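Local coordinates for ATP-citrate lyase beta-subunit (Chlorobium limicola, PDB 6HXJ), which probably takes part in the ATP- and CoA-dependent cleavage of citrate to oxaloacetate and acetyl-CoA, with ADP and phosphate as the other products, at residues E182-P191 with A203-A214; N112-S121 with W132-L142. All coordinates share one frame; numbering follows the deposited sequence.

Interaction 1: residues E182-P191 with A203-A214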
loop_
_atom_site.group_PDB
_atom_site.type_symbol
_atom_site.label_atom_id
_atom_site.label_comp_id
_atom_site.label_asym_id
_atom_site.label_seq_id
_atom_site.Cartn_x
_atom_site.Cartn_y
_atom_site.Cartn_z
ATOM N N GLU A 182 3.819 -7.515 60.276
ATOM C CA GLU A 182 4.016 -6.110 59.951
ATOM C C GLU A 182 5.444 -5.765 59.516
ATOM O O GLU A 182 5.779 -4.582 59.443
ATOM C CB GLU A 182 3.560 -5.171 61.101
ATOM C CG GLU A 182 2.062 -5.130 61.369
ATOM C CD GLU A 182 1.134 -4.823 60.209
ATOM O OE1 GLU A 182 1.435 -3.913 59.402
ATOM O OE2 GLU A 182 0.080 -5.488 60.127
ATOM N N ASP A 183 6.287 -6.753 59.236
ATOM C CA ASP A 183 7.678 -6.484 58.856
ATOM C C ASP A 183 8.416 -5.590 59.891
ATOM O O ASP A 183 9.169 -4.705 59.504
ATOM C CB ASP A 183 7.767 -5.881 57.416
ATOM C CG ASP A 183 7.917 -6.920 56.303
ATOM O OD1 ASP A 183 9.049 -7.491 56.152
ATOM O OD2 ASP A 183 6.943 -7.108 55.529
ATOM N N ALA A 184 8.181 -5.800 61.189
ATOM C CA ALA A 184 8.813 -4.972 62.214
ATOM C C ALA A 184 10.257 -5.328 62.389
ATOM O O ALA A 184 10.642 -6.450 62.106
ATOM C CB ALA A 184 8.083 -5.107 63.546
ATOM N N GLN A 185 11.057 -4.392 62.878
ATOM C CA GLN A 185 12.450 -4.591 63.248
ATOM C C GLN A 185 12.452 -4.813 64.765
ATOM O O GLN A 185 13.208 -5.624 65.296
ATOM C CB GLN A 185 13.285 -3.377 62.854
ATOM C CG GLN A 185 13.410 -3.268 61.336
ATOM C CD GLN A 185 13.854 -1.918 60.816
ATOM O OE1 GLN A 185 13.697 -0.866 61.446
ATOM N NE2 GLN A 185 14.367 -1.920 59.602
ATOM N N SER A 186 11.542 -4.132 65.455
ATOM C CA SER A 186 11.373 -4.189 66.901
ATOM C C SER A 186 10.082 -3.490 67.353
ATOM O O SER A 186 9.616 -2.548 66.707
ATOM C CB SER A 186 12.573 -3.574 67.627
ATOM O OG SER A 186 12.736 -2.203 67.307
ATOM N N ILE A 187 9.520 -3.965 68.484
ATOM C CA ILE A 187 8.319 -3.450 69.161
ATOM C C ILE A 187 8.604 -3.505 70.662
ATOM O O ILE A 187 8.910 -4.585 71.162
ATOM C CB ILE A 187 7.063 -4.295 68.806
ATOM C CG1 ILE A 187 6.804 -4.376 67.268
ATOM C CG2 ILE A 187 5.835 -3.781 69.579
ATOM C CD1 ILE A 187 5.908 -5.526 66.781
ATOM N N GLU A 188 8.508 -2.364 71.367
ATOM C CA GLU A 188 8.796 -2.261 72.789
ATOM C C GLU A 188 7.606 -1.646 73.511
ATOM O O GLU A 188 7.175 -0.544 73.169
ATOM C CB GLU A 188 10.091 -1.462 73.036
ATOM C CG GLU A 188 10.690 -1.703 74.412
ATOM C CD GLU A 188 11.132 -0.483 75.199
ATOM O OE1 GLU A 188 10.330 0.470 75.336
ATOM O OE2 GLU A 188 12.266 -0.507 75.733
ATOM N N ILE A 189 7.029 -2.390 74.456
ATOM C CA ILE A 189 5.893 -1.965 75.269
ATOM C C ILE A 189 6.324 -1.899 76.742
ATOM O O ILE A 189 6.634 -2.925 77.354
ATOM C CB ILE A 189 4.642 -2.858 75.056
ATOM C CG1 ILE A 189 4.193 -2.875 73.572
ATOM C CG2 ILE A 189 3.508 -2.410 75.994
ATOM C CD1 ILE A 189 3.179 -3.926 73.213
ATOM N N ASN A 190 6.398 -0.690 77.279
ATOM C CA ASN A 190 6.796 -0.473 78.653
ATOM C C ASN A 190 6.157 0.807 79.119
ATOM O O ASN A 190 6.588 1.883 78.706
ATOM C CB ASN A 190 8.327 -0.431 78.828
ATOM C CG ASN A 190 8.762 -0.458 80.271
ATOM O OD1 ASN A 190 8.349 -1.319 81.068
ATOM N ND2 ASN A 190 9.620 0.483 80.631
ATOM N N PRO A 191 5.079 0.708 79.918
ATOM C CA PRO A 191 4.519 -0.526 80.472
ATOM C C PRO A 191 3.330 -1.130 79.751
ATOM O O PRO A 191 2.563 -0.444 79.068
ATOM C CB PRO A 191 4.108 -0.095 81.884
ATOM C CG PRO A 191 3.702 1.360 81.737
ATOM C CD PRO A 191 4.408 1.895 80.486
ATOM N N ALA A 203 -1.446 -1.486 76.547
ATOM C CA ALA A 203 -0.081 -1.164 76.142
ATOM C C ALA A 203 0.020 0.342 76.257
ATOM O O ALA A 203 -0.563 1.054 75.433
ATOM C CB ALA A 203 0.152 -1.595 74.706
ATOM N N LEU A 204 0.659 0.833 77.323
ATOM C CA LEU A 204 0.729 2.271 77.562
ATOM C C LEU A 204 1.738 3.002 76.662
ATOM O O LEU A 204 1.331 3.970 76.009
ATOM C CB LEU A 204 0.950 2.573 79.046
ATOM C CG LEU A 204 -0.242 3.143 79.815
ATOM C CD1 LEU A 204 -1.524 2.339 79.598
ATOM C CD2 LEU A 204 0.082 3.266 81.275
ATOM N N ASP A 205 3.029 2.556 76.606
ATOM C CA ASP A 205 4.064 3.189 75.764
ATOM C C ASP A 205 4.488 2.247 74.671
ATOM O O ASP A 205 5.147 1.240 74.936
ATOM C CB ASP A 205 5.293 3.656 76.572
ATOM C CG ASP A 205 5.047 4.784 77.566
ATOM O OD1 ASP A 205 4.468 5.827 77.161
ATOM O OD2 ASP A 205 5.502 4.662 78.730
ATOM N N ALA A 206 4.133 2.586 73.428
ATOM C CA ALA A 206 4.415 1.763 72.258
ATOM C C ALA A 206 5.532 2.322 71.381
ATOM O O ALA A 206 5.327 3.316 70.665
ATOM C CB ALA A 206 3.145 1.590 71.439
ATOM N N VAL A 207 6.708 1.654 71.421
ATOM C CA VAL A 207 7.890 2.003 70.612
ATOM C C VAL A 207 8.025 0.983 69.456
ATOM O O VAL A 207 8.520 -0.116 69.668
ATOM C CB VAL A 207 9.191 2.098 71.461
ATOM C CG1 VAL A 207 10.339 2.665 70.636
ATOM C CG2 VAL A 207 8.985 2.941 72.716
ATOM N N MET A 208 7.612 1.340 68.238
ATOM C CA MET A 208 7.664 0.402 67.118
ATOM C C MET A 208 8.560 0.844 65.974
ATOM O O MET A 208 8.393 1.930 65.430
ATOM C CB MET A 208 6.249 0.138 66.595
ATOM C CG MET A 208 6.136 -1.036 65.726
ATOM S SD MET A 208 4.382 -1.254 65.444
ATOM C CE MET A 208 4.387 -2.825 64.481
ATOM N N ASN A 209 9.453 -0.046 65.548
ATOM C CA ASN A 209 10.297 0.159 64.359
ATOM C C ASN A 209 9.894 -0.836 63.282
ATOM O O ASN A 209 9.880 -2.042 63.553
ATOM C CB ASN A 209 11.779 0.013 64.674
ATOM C CG ASN A 209 12.244 0.976 65.722
ATOM O OD1 ASN A 209 12.506 2.150 65.446
ATOM N ND2 ASN A 209 12.289 0.518 66.965
ATOM N N VAL A 210 9.509 -0.346 62.092
ATOM C CA VAL A 210 9.120 -1.250 60.999
ATOM C C VAL A 210 10.100 -1.136 59.844
ATOM O O VAL A 210 10.759 -0.117 59.679
ATOM C CB VAL A 210 7.632 -1.172 60.543
ATOM C CG1 VAL A 210 6.702 -1.666 61.647
ATOM C CG2 VAL A 210 7.238 0.217 60.066
ATOM N N ASP A 211 10.225 -2.193 59.054
ATOM C CA ASP A 211 11.118 -2.164 57.894
ATOM C C ASP A 211 10.370 -1.453 56.718
ATOM O O ASP A 211 9.581 -2.088 56.006
ATOM C CB ASP A 211 11.596 -3.591 57.568
ATOM C CG ASP A 211 12.313 -3.771 56.227
ATOM O OD1 ASP A 211 12.870 -2.767 55.695
ATOM O OD2 ASP A 211 12.366 -4.919 55.738
ATOM N N TYR A 212 10.591 -0.123 56.562
ATOM C CA TYR A 212 9.861 0.705 55.584
ATOM C C TYR A 212 10.067 0.325 54.123
ATOM O O TYR A 212 9.191 0.634 53.332
ATOM C CB TYR A 212 10.085 2.214 55.780
ATOM C CG TYR A 212 8.888 3.049 55.380
ATOM C CD1 TYR A 212 7.672 2.928 56.047
ATOM C CD2 TYR A 212 8.966 3.955 54.325
ATOM C CE1 TYR A 212 6.560 3.672 55.662
ATOM C CE2 TYR A 212 7.862 4.718 53.939
ATOM C CZ TYR A 212 6.662 4.574 54.612
ATOM O OH TYR A 212 5.571 5.320 54.229
ATOM N N ASP A 213 11.137 -0.405 53.767
ATOM C CA ASP A 213 11.378 -0.897 52.404
ATOM C C ASP A 213 10.276 -1.866 51.957
ATOM O O ASP A 213 10.053 -2.049 50.759
ATOM C CB ASP A 213 12.720 -1.644 52.358
ATOM C CG ASP A 213 13.948 -0.788 52.597
ATOM O OD1 ASP A 213 14.108 0.238 51.884
ATOM O OD2 ASP A 213 14.793 -1.183 53.445
ATOM N N ALA A 214 9.599 -2.462 52.939
ATOM C CA ALA A 214 8.553 -3.454 52.788
ATOM C C ALA A 214 7.209 -2.867 52.508
ATOM O O ALA A 214 6.280 -3.629 52.281
ATOM C CB ALA A 214 8.474 -4.274 54.050
#
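The carbonyl oxygen of Asn209 receives two backbone N-H groups: Gln185 N lies 2.7 Å from Asn209 O, and Ser186 N, at 3.3 Å, reaches the same oxygen from the same face of its carbonyl plane. The side chains add a third link, because Asn209 ND2 donates to Ser186 OG at 2.8 Å. With chi1 of 62°, Ser186 OG sits between its own backbone N and carbonyl carbon, which turns the hydroxyl across to the asparagine amide. Two successive residues set against one make a classic beta bulge, and the register agrees: Ala184 pairs with Val210, yet Ser186, two residues on, pairs with Asn209. The bulge interrupts a hairpin of the ATP-grasp domain, formed by strands 184-195 and 200-210. Beyond it the ladder is regular, with segment axes 180° apart and Glu188 and Val207 exchanging both backbone bonds. Ile187 and Met208 lie side by side on one face of this ladder, Ile187 CG1 being 3.7 Å from Met208 CG, and the fully extended methionine carries CE on to Ile187 CD1. Ile189 CG2 rests on Ala203 CB on that face too, which Leu175 and Cys178 of helix 163-181 and Phe13 of helix 6-15 cover. Past the cis peptide before Pro191, Leu204 N bonds Pro191 O at 2.9 Å. At the other end Asp211 N donates to Asp183 O at 2.8 Å, and the two carboxylates come near each other, Asp183 OD1 to Asp211 OD2 being 4.2 Å. Their mutual repulsion is probably eased by separate partners: Arg217 pairs with Asp183, while the backbone of a chain of another protein bonds Asp211 OD2. The Gln185 side chain crosses that of Asp211 at about a right angle, the amide and carboxylate planes only 7° apart, and its NE2 bonds an acidic side chain of that other protein.

Interaction 2: residues N112-S121 with W132-L142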
loop_
_atom_site.group_PDB
_atom_site.type_symbol
_atom_site.label_atom_id
_atom_site.label_comp_id
_atom_site.label_asym_id
_atom_site.label_seq_id
_atom_site.Cartn_x
_atom_site.Cartn_y
_atom_site.Cartn_z
ATOM N N ASN A 112 16.501 -10.245 64.949
ATOM C CA ASN A 112 17.911 -10.640 64.834
ATOM C C ASN A 112 18.097 -11.533 63.592
ATOM O O ASN A 112 17.098 -11.927 62.984
ATOM C CB ASN A 112 18.411 -11.342 66.111
ATOM C CG ASN A 112 17.574 -12.505 66.563
ATOM O OD1 ASN A 112 17.315 -13.449 65.813
ATOM N ND2 ASN A 112 17.122 -12.448 67.802
ATOM N N LYS A 113 19.355 -11.865 63.232
ATOM C CA LYS A 113 19.675 -12.621 62.021
ATOM C C LYS A 113 18.913 -13.932 61.882
ATOM O O LYS A 113 18.662 -14.354 60.759
ATOM C CB LYS A 113 21.194 -12.841 61.859
ATOM C CG LYS A 113 21.867 -13.604 62.996
ATOM C CD LYS A 113 23.378 -13.833 62.799
ATOM C CE LYS A 113 23.948 -14.882 63.752
ATOM N NZ LYS A 113 24.054 -14.412 65.172
ATOM N N ASP A 114 18.490 -14.530 63.006
ATOM C CA ASP A 114 17.804 -15.833 63.078
ATOM C C ASP A 114 16.292 -15.762 63.330
ATOM O O ASP A 114 15.631 -16.783 63.353
ATOM C CB ASP A 114 18.490 -16.728 64.146
ATOM C CG ASP A 114 19.992 -16.958 63.928
ATOM O OD1 ASP A 114 20.404 -17.210 62.755
ATOM O OD2 ASP A 114 20.752 -16.909 64.927
ATOM N N GLY A 115 15.764 -14.578 63.527
ATOM C CA GLY A 115 14.346 -14.386 63.772
ATOM C C GLY A 115 14.284 -13.204 64.708
ATOM O O GLY A 115 14.868 -12.144 64.433
ATOM N N ALA A 116 13.578 -13.386 65.819
ATOM C CA ALA A 116 13.465 -12.366 66.841
ATOM C C ALA A 116 13.679 -12.924 68.227
ATOM O O ALA A 116 13.861 -14.125 68.407
ATOM C CB ALA A 116 12.066 -11.780 66.716
ATOM N N GLU A 117 13.703 -12.034 69.207
ATOM C CA GLU A 117 13.855 -12.376 70.609
ATOM C C GLU A 117 12.759 -11.667 71.390
ATOM O O GLU A 117 12.568 -10.457 71.215
ATOM C CB GLU A 117 15.221 -11.936 71.113
ATOM C CG GLU A 117 15.654 -12.623 72.391
ATOM C CD GLU A 117 17.044 -12.249 72.874
ATOM O OE1 GLU A 117 17.373 -11.039 72.890
ATOM O OE2 GLU A 117 17.806 -13.176 73.234
ATOM N N LEU A 118 12.022 -12.420 72.214
ATOM C CA LEU A 118 10.963 -11.868 73.025
ATOM C C LEU A 118 11.464 -11.752 74.442
ATOM O O LEU A 118 11.829 -12.755 75.041
ATOM C CB LEU A 118 9.713 -12.740 72.928
ATOM C CG LEU A 118 8.473 -12.313 73.716
ATOM C CD1 LEU A 118 7.886 -10.993 73.234
ATOM C CD2 LEU A 118 7.434 -13.374 73.668
ATOM N N LEU A 119 11.549 -10.523 74.948
ATOM C CA LEU A 119 12.004 -10.255 76.307
ATOM C C LEU A 119 10.765 -9.922 77.123
ATOM O O LEU A 119 9.927 -9.130 76.680
ATOM C CB LEU A 119 13.041 -9.107 76.342
ATOM C CG LEU A 119 14.509 -9.497 76.083
ATOM C CD1 LEU A 119 14.745 -9.842 74.650
ATOM C CD2 LEU A 119 15.440 -8.374 76.443
ATOM N N ILE A 120 10.615 -10.576 78.281
ATOM C CA ILE A 120 9.471 -10.361 79.159
ATOM C C ILE A 120 9.909 -10.059 80.601
ATOM O O ILE A 120 10.831 -10.677 81.118
ATOM C CB ILE A 120 8.444 -11.535 79.059
ATOM C CG1 ILE A 120 7.082 -11.142 79.663
ATOM C CG2 ILE A 120 8.977 -12.874 79.638
ATOM C CD1 ILE A 120 6.007 -12.056 79.311
ATOM N N SER A 121 9.235 -9.119 81.247
ATOM C CA SER A 121 9.519 -8.809 82.648
ATOM C C SER A 121 8.249 -8.497 83.406
ATOM O O SER A 121 7.316 -7.917 82.853
ATOM C CB SER A 121 10.496 -7.646 82.775
ATOM O OG SER A 121 11.025 -7.596 84.088
ATOM N N TRP A 132 17.000 -5.854 85.499
ATOM C CA TRP A 132 17.301 -6.498 84.232
ATOM C C TRP A 132 17.573 -8.012 84.402
ATOM O O TRP A 132 17.650 -8.731 83.408
ATOM C CB TRP A 132 18.401 -5.776 83.445
ATOM C CG TRP A 132 18.316 -6.059 81.971
ATOM C CD1 TRP A 132 19.105 -6.916 81.258
ATOM C CD2 TRP A 132 17.294 -5.608 81.064
ATOM N NE1 TRP A 132 18.670 -6.984 79.951
ATOM C CE2 TRP A 132 17.562 -6.190 79.805
ATOM C CE3 TRP A 132 16.193 -4.740 81.185
ATOM C CZ2 TRP A 132 16.782 -5.922 78.675
ATOM C CZ3 TRP A 132 15.410 -4.491 80.068
ATOM C CH2 TRP A 132 15.708 -5.076 78.831
ATOM N N ASP A 133 17.636 -8.510 85.655
ATOM C CA ASP A 133 17.802 -9.948 85.929
ATOM C C ASP A 133 16.421 -10.600 85.877
ATOM O O ASP A 133 16.303 -11.812 85.650
ATOM C CB ASP A 133 18.449 -10.168 87.320
ATOM C CG ASP A 133 19.934 -10.521 87.354
ATOM O OD1 ASP A 133 20.653 -10.202 86.371
ATOM O OD2 ASP A 133 20.392 -11.063 88.389
ATOM N N SER A 134 15.378 -9.772 86.099
ATOM C CA SER A 134 13.981 -10.191 86.094
ATOM C C SER A 134 13.519 -10.574 84.697
ATOM O O SER A 134 12.535 -11.296 84.558
ATOM C CB SER A 134 13.094 -9.096 86.678
ATOM O OG SER A 134 13.011 -7.928 85.882
ATOM N N VAL A 135 14.241 -10.085 83.673
ATOM C CA VAL A 135 13.966 -10.288 82.253
ATOM C C VAL A 135 14.282 -11.717 81.796
ATOM O O VAL A 135 15.412 -12.204 81.917
ATOM C CB VAL A 135 14.644 -9.224 81.352
ATOM C CG1 VAL A 135 14.465 -9.540 79.874
ATOM C CG2 VAL A 135 14.125 -7.825 81.654
ATOM N N ARG A 136 13.234 -12.379 81.297
ATOM C CA ARG A 136 13.282 -13.711 80.716
ATOM C C ARG A 136 13.108 -13.544 79.220
ATOM O O ARG A 136 12.190 -12.860 78.750
ATOM C CB ARG A 136 12.226 -14.653 81.341
ATOM C CG ARG A 136 12.352 -14.815 82.863
ATOM C CD ARG A 136 13.713 -15.340 83.280
ATOM N NE ARG A 136 13.912 -15.273 84.725
ATOM C CZ ARG A 136 15.102 -15.333 85.315
ATOM N NH1 ARG A 136 15.196 -15.268 86.638
ATOM N NH2 ARG A 136 16.208 -15.446 84.587
ATOM N N ARG A 137 14.055 -14.082 78.480
ATOM C CA ARG A 137 14.069 -13.938 77.047
ATOM C C ARG A 137 14.056 -15.267 76.341
ATOM O O ARG A 137 14.739 -16.200 76.757
ATOM C CB ARG A 137 15.250 -13.061 76.579
ATOM C CG ARG A 137 16.606 -13.387 77.196
ATOM C CD ARG A 137 17.727 -12.638 76.505
ATOM N NE ARG A 137 17.853 -11.254 76.974
ATOM C CZ ARG A 137 18.862 -10.440 76.662
ATOM N NH1 ARG A 137 19.847 -10.860 75.874
ATOM N NH2 ARG A 137 18.894 -9.201 77.138
ATOM N N ILE A 138 13.263 -15.355 75.269
ATOM C CA ILE A 138 13.255 -16.534 74.401
ATOM C C ILE A 138 13.562 -16.109 72.976
ATOM O O ILE A 138 13.197 -15.012 72.580
ATOM C CB ILE A 138 12.034 -17.487 74.480
ATOM C CG1 ILE A 138 10.740 -16.819 73.994
ATOM C CG2 ILE A 138 11.888 -18.110 75.835
ATOM C CD1 ILE A 138 10.143 -17.497 72.802
ATOM N N GLN A 139 14.214 -16.977 72.205
ATOM C CA GLN A 139 14.534 -16.706 70.817
ATOM C C GLN A 139 13.510 -17.390 69.917
ATOM O O GLN A 139 13.346 -18.610 69.972
ATOM C CB GLN A 139 15.962 -17.153 70.502
ATOM C CG GLN A 139 16.301 -17.287 69.012
ATOM C CD GLN A 139 16.423 -15.982 68.322
ATOM O OE1 GLN A 139 16.792 -14.976 68.914
ATOM N NE2 GLN A 139 16.128 -15.971 67.045
ATOM N N ILE A 140 12.787 -16.586 69.131
ATOM C CA ILE A 140 11.797 -17.069 68.179
ATOM C C ILE A 140 12.509 -17.264 66.865
ATOM O O ILE A 140 12.905 -16.288 66.232
ATOM C CB ILE A 140 10.569 -16.127 68.066
ATOM C CG1 ILE A 140 9.819 -16.061 69.402
ATOM C CG2 ILE A 140 9.626 -16.577 66.940
ATOM C CD1 ILE A 140 9.441 -14.771 69.755
ATOM N N GLU A 141 12.714 -18.521 66.466
ATOM C CA GLU A 141 13.340 -18.835 65.183
ATOM C C GLU A 141 12.394 -18.453 64.073
ATOM O O GLU A 141 11.174 -18.559 64.244
ATOM C CB GLU A 141 13.736 -20.301 65.099
ATOM C CG GLU A 141 15.068 -20.586 65.782
ATOM C CD GLU A 141 16.262 -19.798 65.266
ATOM O OE1 GLU A 141 16.596 -19.932 64.062
ATOM O OE2 GLU A 141 16.863 -19.044 66.068
ATOM N N LEU A 142 12.947 -17.894 62.995
ATOM C CA LEU A 142 12.213 -17.387 61.836
ATOM C C LEU A 142 11.233 -18.432 61.279
ATOM O O LEU A 142 11.632 -19.568 60.978
ATOM C CB LEU A 142 13.216 -16.914 60.778
ATOM C CG LEU A 142 12.678 -16.144 59.589
ATOM C CD1 LEU A 142 12.313 -14.719 59.950
ATOM C CD2 LEU A 142 13.689 -16.121 58.515
#
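Glu117 OE1 stands over one face of the Arg137 guanidinium, and its 3.9 Å distance to Arg137 NH1 makes a long salt bridge. The carboxylate and guanidinium planes are 57° apart and no N-H points at the oxygen, which leaves only the attraction of charges. Leu119 CD2 meets the same guanidinium obliquely at NH2 and also touches the Trp132 ring, 3.6 Å from CZ2. One face of that indole is covered by Val135 CG2, toward the rim, while Val135 CG1 packs on Leu119. Farther along this face of the sheet, the amides of Asn112 and Gln139 meet from opposite directions with planes 36° apart. Two bonds join them: Asn112 ND2 donates to Gln139 OE1 at 2.8 Å, and Gln139 NE2 to Asn112 OD1 at 3.0 Å, each donor on a lone pair of its acceptor. Gln139 reaches Asn112 through a bend at chi2 (72°). Asn112 OD1 also accepts from Asp114 N at 3.2 Å, an Asx turn inside the type I turn 112-115 that links strands 104-112 and 115-121; a side chain of the third strand, 136-141, thus closes over a tight hairpin turn. With an alanine at Asn112, the Gln139 amide would probably lose both mates and turn more freely, and the Asp114 N-H would lose this acceptor. Gly115 suits the start of this strand, since at its backbone angles a CB would be jammed against the carbonyl oxygen of Asp114 and would also point at Ile140 O. The antiparallel ladder proper has Ala116 with Ile140, Leu118 with Ile138 and Ile120 with Arg136 exchanging paired backbone bonds. On the face those residues share, Leu118 CB is 3.8 Å from Ile140 CD1, beneath helices 148-158 and 163-181. Near the turn, basic side chains of a chain of another protein bond Asn112 O and Leu142 O.

Overall arrangement
Both interactions are antiparallel strand pairings within one sheet of the ATP-grasp domain. Strand 104-112 runs between them; their centres lie about 15 Å apart and their nearest atoms about 6 Å, so the two do not touch. Interaction 1 is the more buried, with no exposed residue among those that touch; interaction 2 includes strand 136-141, outermost within this chain, and has four exposed ones. Helix 163-181 packs on apolar side chains of both, whereas helix 6-15 also lies against interaction 1 and helix 148-158 against interaction 2. Their irregularities differ too: a bulge shifts the register in 182-191 with 203-214, while 112-121 with 132-142 keeps its register and ties side-chain amides to a turn. Each reaches a chain of another protein.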